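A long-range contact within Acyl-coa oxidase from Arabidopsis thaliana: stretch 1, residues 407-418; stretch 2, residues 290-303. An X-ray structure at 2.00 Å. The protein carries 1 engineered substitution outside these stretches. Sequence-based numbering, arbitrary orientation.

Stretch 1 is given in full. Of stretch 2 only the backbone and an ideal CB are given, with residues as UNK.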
# COMPACT_ATOMS: atom_id res chain seq x y z
N CYS B 407 10.66 11.22 -6.13
CA CYS B 407 11.87 11.68 -5.46
C CYS B 407 11.75 11.67 -3.92
O CYS B 407 12.72 11.95 -3.21
CB CYS B 407 12.30 13.07 -5.99
SG CYS B 407 11.20 14.46 -5.61
N SER B 408 10.58 11.32 -3.40
CA SER B 408 10.46 11.23 -1.95
C SER B 408 11.12 9.92 -1.47
O SER B 408 11.36 9.74 -0.27
CB SER B 408 8.98 11.25 -1.51
OG SER B 408 8.32 10.03 -1.81
N GLY B 409 11.43 9.03 -2.42
CA GLY B 409 12.07 7.76 -2.10
C GLY B 409 11.14 6.69 -1.58
O GLY B 409 11.50 5.51 -1.54
N LEU B 410 9.93 7.08 -1.20
CA LEU B 410 8.97 6.13 -0.63
C LEU B 410 8.20 5.26 -1.61
O LEU B 410 8.00 4.07 -1.35
CB LEU B 410 8.01 6.89 0.31
CG LEU B 410 8.74 7.46 1.54
CD1 LEU B 410 7.87 8.44 2.34
CD2 LEU B 410 9.18 6.30 2.42
N PRO B 411 7.75 5.83 -2.75
CA PRO B 411 7.01 5.03 -3.75
C PRO B 411 7.84 3.83 -4.22
O PRO B 411 7.37 2.69 -4.21
CB PRO B 411 6.77 6.04 -4.87
CG PRO B 411 6.66 7.36 -4.13
CD PRO B 411 7.76 7.26 -3.10
N GLU B 412 9.08 4.08 -4.62
CA GLU B 412 9.91 2.97 -5.08
C GLU B 412 10.22 1.98 -3.95
O GLU B 412 10.23 0.77 -4.16
CB GLU B 412 11.22 3.48 -5.69
CG GLU B 412 12.03 2.35 -6.32
CD GLU B 412 13.42 2.78 -6.76
OE1 GLU B 412 14.03 3.62 -6.07
OE2 GLU B 412 13.90 2.27 -7.78
N LEU B 413 10.48 2.49 -2.74
CA LEU B 413 10.80 1.61 -1.63
C LEU B 413 9.68 0.60 -1.36
O LEU B 413 9.92 -0.58 -1.10
CB LEU B 413 11.11 2.43 -0.38
CG LEU B 413 11.51 1.63 0.87
CD1 LEU B 413 12.79 0.83 0.59
CD2 LEU B 413 11.70 2.58 2.05
N PHE B 414 8.44 1.06 -1.42
CA PHE B 414 7.29 0.20 -1.20
C PHE B 414 7.21 -0.85 -2.30
O PHE B 414 7.08 -2.06 -2.03
CB PHE B 414 6.00 1.03 -1.20
CG PHE B 414 4.75 0.20 -1.02
CD1 PHE B 414 4.46 -0.41 0.20
CD2 PHE B 414 3.86 0.02 -2.08
CE1 PHE B 414 3.33 -1.19 0.37
CE2 PHE B 414 2.71 -0.77 -1.92
CZ PHE B 414 2.44 -1.37 -0.69
N ALA B 415 7.28 -0.40 -3.54
CA ALA B 415 7.20 -1.32 -4.67
C ALA B 415 8.33 -2.35 -4.64
O ALA B 415 8.10 -3.54 -4.87
CB ALA B 415 7.23 -0.52 -5.98
N VAL B 416 9.55 -1.92 -4.35
CA VAL B 416 10.66 -2.87 -4.34
C VAL B 416 10.58 -3.84 -3.15
O VAL B 416 11.04 -4.99 -3.24
CB VAL B 416 12.02 -2.13 -4.33
CG1 VAL B 416 12.35 -1.60 -2.94
CG2 VAL B 416 13.11 -3.06 -4.84
N TYR B 417 9.98 -3.39 -2.04
CA TYR B 417 9.87 -4.23 -0.85
C TYR B 417 8.73 -5.27 -0.83
O TYR B 417 8.95 -6.40 -0.36
CB TYR B 417 9.72 -3.37 0.41
CG TYR B 417 9.72 -4.22 1.67
CD1 TYR B 417 10.92 -4.74 2.17
CD2 TYR B 417 8.53 -4.63 2.27
CE1 TYR B 417 10.93 -5.64 3.22
CE2 TYR B 417 8.53 -5.54 3.34
CZ TYR B 417 9.74 -6.03 3.80
OH TYR B 417 9.78 -6.91 4.86
N VAL B 418 7.54 -4.91 -1.33
CA VAL B 418 6.36 -5.78 -1.32
C VAL B 418 6.51 -7.23 -1.71
O VAL B 418 5.76 -8.09 -1.22
CB VAL B 418 5.17 -5.21 -2.15
CG1 VAL B 418 4.47 -4.15 -1.35
CG2 VAL B 418 5.63 -4.67 -3.47
N UNK B 290 15.67 -9.86 8.78
CA UNK B 290 16.67 -8.82 8.95
C UNK B 290 16.45 -7.71 7.94
O UNK B 290 16.62 -6.53 8.25
CB UNK B 290 18.08 -9.40 8.81
N UNK B 291 16.03 -8.08 6.73
CA UNK B 291 15.77 -7.11 5.67
C UNK B 291 14.59 -6.21 6.03
O UNK B 291 14.56 -5.04 5.65
CB UNK B 291 15.50 -7.83 4.35
N UNK B 292 13.62 -6.76 6.75
CA UNK B 292 12.45 -5.99 7.17
C UNK B 292 12.85 -4.74 7.95
O UNK B 292 12.35 -3.65 7.68
CB UNK B 292 11.52 -6.86 8.02
N UNK B 293 13.75 -4.90 8.92
CA UNK B 293 14.18 -3.75 9.72
C UNK B 293 14.89 -2.74 8.83
O UNK B 293 14.73 -1.53 9.00
CB UNK B 293 15.10 -4.19 10.86
N UNK B 294 15.67 -3.24 7.87
CA UNK B 294 16.38 -2.35 6.94
C UNK B 294 15.38 -1.46 6.20
O UNK B 294 15.46 -0.24 6.27
CB UNK B 294 17.21 -3.16 5.94
N UNK B 295 14.44 -2.09 5.49
CA UNK B 295 13.45 -1.34 4.72
C UNK B 295 12.56 -0.45 5.58
O UNK B 295 12.32 0.71 5.23
CB UNK B 295 12.58 -2.31 3.93
N UNK B 296 12.10 -0.97 6.72
CA UNK B 296 11.21 -0.17 7.56
C UNK B 296 11.91 1.06 8.10
O UNK B 296 11.34 2.16 8.05
CB UNK B 296 10.67 -1.01 8.72
N UNK B 297 13.13 0.89 8.61
CA UNK B 297 13.91 2.01 9.14
C UNK B 297 14.14 3.07 8.06
O UNK B 297 14.20 4.26 8.38
CB UNK B 297 15.25 1.52 9.69
N UNK B 298 14.29 2.67 6.80
CA UNK B 298 14.53 3.67 5.76
C UNK B 298 13.29 4.55 5.63
O UNK B 298 13.40 5.78 5.63
CB UNK B 298 14.87 3.01 4.42
N UNK B 299 12.12 3.91 5.53
CA UNK B 299 10.87 4.64 5.40
C UNK B 299 10.61 5.54 6.60
O UNK B 299 10.25 6.70 6.44
CB UNK B 299 9.71 3.66 5.22
N UNK B 300 10.79 5.00 7.80
CA UNK B 300 10.58 5.77 9.05
C UNK B 300 11.56 6.96 9.14
O UNK B 300 11.18 8.04 9.62
CB UNK B 300 10.75 4.86 10.27
N UNK B 301 12.79 6.78 8.69
CA UNK B 301 13.78 7.86 8.72
C UNK B 301 13.26 9.01 7.85
O UNK B 301 13.30 10.17 8.25
CB UNK B 301 15.15 7.37 8.23
N UNK B 302 12.75 8.67 6.67
CA UNK B 302 12.24 9.68 5.75
C UNK B 302 11.03 10.41 6.32
O UNK B 302 10.99 11.64 6.35
CB UNK B 302 11.87 9.03 4.41
N UNK B 303 10.04 9.65 6.78
CA UNK B 303 8.84 10.26 7.32
C UNK B 303 9.13 11.04 8.59
O UNK B 303 8.54 12.11 8.79
CB UNK B 303 7.78 9.19 7.59

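Stretch 2 is helical throughout, with phi/psi near -62/-43, and runs nearly antiparallel to helix 410-417: the axes make an angle of 164° and approach to 10.7 Å. Stretch 1 offers it mainly Leu-410, Leu-413 and the Tyr-417 ring, so apolar groups are expected on the facing side.

At position 290 the ideal CB has nothing of stretch 1 within 5.5 Å, so the contact hardly restricts the choice; the residue is Ala-290. Position 291 points toward stretch 1, but its CB lies 5.2 Å from Tyr-417 CE1, which leaves room for a polar or a medium-sized apolar side chain. It is Asp-291, whose nearest approach is by its backbone, with Asp-291 O 4.4 Å from Tyr-417 CE1.

Position 292 points sideways, with its CB 3.6 Å from Tyr-417 OH. A small residue suits this spacing, and Ala-292 meets the hydroxyl through its methyl CB without a hydrogen bond.

Positions 293 and 294 point away and sideways, and stretch 1 sets no demand on them. Ser-293 turns its OG back to Ala-290 O (2.9 Å); Asn-294 makes no contact across.

The strictest position is 295. Its CB points toward stretch 1, and the CB of 295 stands 3.4 Å from Tyr-417 CD1 and 4.6 Å from Leu-413 CD1, which favours glycine or alanine. Ala-295 lets the ring pack obliquely against its CB, while its carbonyl O lies 3.7 Å from Leu-413 CD2.

Positions 296 and 297, sideways and away, are again free of stretch 1. They hold Leu-296 and Ser-297.

At 298 the CB points toward stretch 1, 4.0 Å from Leu-413 CD2. An aliphatic chain would fit, as would a long polar one whose stem covers the leucine. Arg-298 is of the second kind: its CB is 3.9 Å from Leu-413 CD2, and Leu-413 CD1 lies over one face of its guanidinium, whose nitrogens NH1 and NH2 bond elsewhere in the structure.

Position 299 is sideways, yet its CB is 3.9 Å from both Leu-410 CD2 and Leu-413 CD2, favouring a small apolar residue. Ala-299 touches both leucines.

Positions 300 and 301 have no neighbour in stretch 1; they are Val-300 and Cys-301.

Position 302 points toward stretch 1 with more space, its CB 4.3 Å from Leu-410 CD2 and 4.8 Å from Ser-408 O. Valine, leucine or isoleucine could fill it. Ile-302 places CG2 3.9 Å from Leu-410 CD1 and 3.7 Å from Ser-408 O.

Position 303 is sideways, its CB 5.3 Å from Leu-410 CD1; several residues would serve, and it is Ala-303.

Stretch 2, residues 290-303: ADASNALSRAVCIA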
# COMPACT_ATOMS: atom_id res chain seq x y z
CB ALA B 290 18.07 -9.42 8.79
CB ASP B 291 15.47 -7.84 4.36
CG ASP B 291 16.53 -7.62 3.33
OD1 ASP B 291 16.79 -6.45 2.98
OD2 ASP B 291 17.13 -8.63 2.87
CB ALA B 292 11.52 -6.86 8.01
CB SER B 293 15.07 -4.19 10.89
OG SER B 293 16.29 -4.73 10.44
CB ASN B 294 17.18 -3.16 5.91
CG ASN B 294 18.49 -3.70 6.46
OD1 ASN B 294 19.26 -2.97 7.10
ND2 ASN B 294 18.77 -4.96 6.19
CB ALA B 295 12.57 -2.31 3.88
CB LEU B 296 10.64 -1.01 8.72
CG LEU B 296 9.61 -0.33 9.62
CD1 LEU B 296 8.48 0.24 8.77
CD2 LEU B 296 9.06 -1.33 10.64
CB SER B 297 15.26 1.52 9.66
OG SER B 297 16.07 0.96 8.63
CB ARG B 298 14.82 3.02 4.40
CG ARG B 298 16.17 2.30 4.31
CD ARG B 298 16.28 1.49 3.00
NE ARG B 298 16.36 2.35 1.83
CZ ARG B 298 16.65 1.93 0.60
NH1 ARG B 298 16.87 0.64 0.35
NH2 ARG B 298 16.76 2.80 -0.40
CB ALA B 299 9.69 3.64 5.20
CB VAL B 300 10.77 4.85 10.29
CG1 VAL B 300 10.86 5.69 11.58
CG2 VAL B 300 9.60 3.85 10.36
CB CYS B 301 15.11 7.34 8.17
SG CYS B 301 16.46 8.56 8.08
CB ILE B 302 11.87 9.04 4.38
CG1 ILE B 302 13.15 8.46 3.74
CG2 ILE B 302 11.25 10.09 3.46
CD1 ILE B 302 12.91 7.58 2.48
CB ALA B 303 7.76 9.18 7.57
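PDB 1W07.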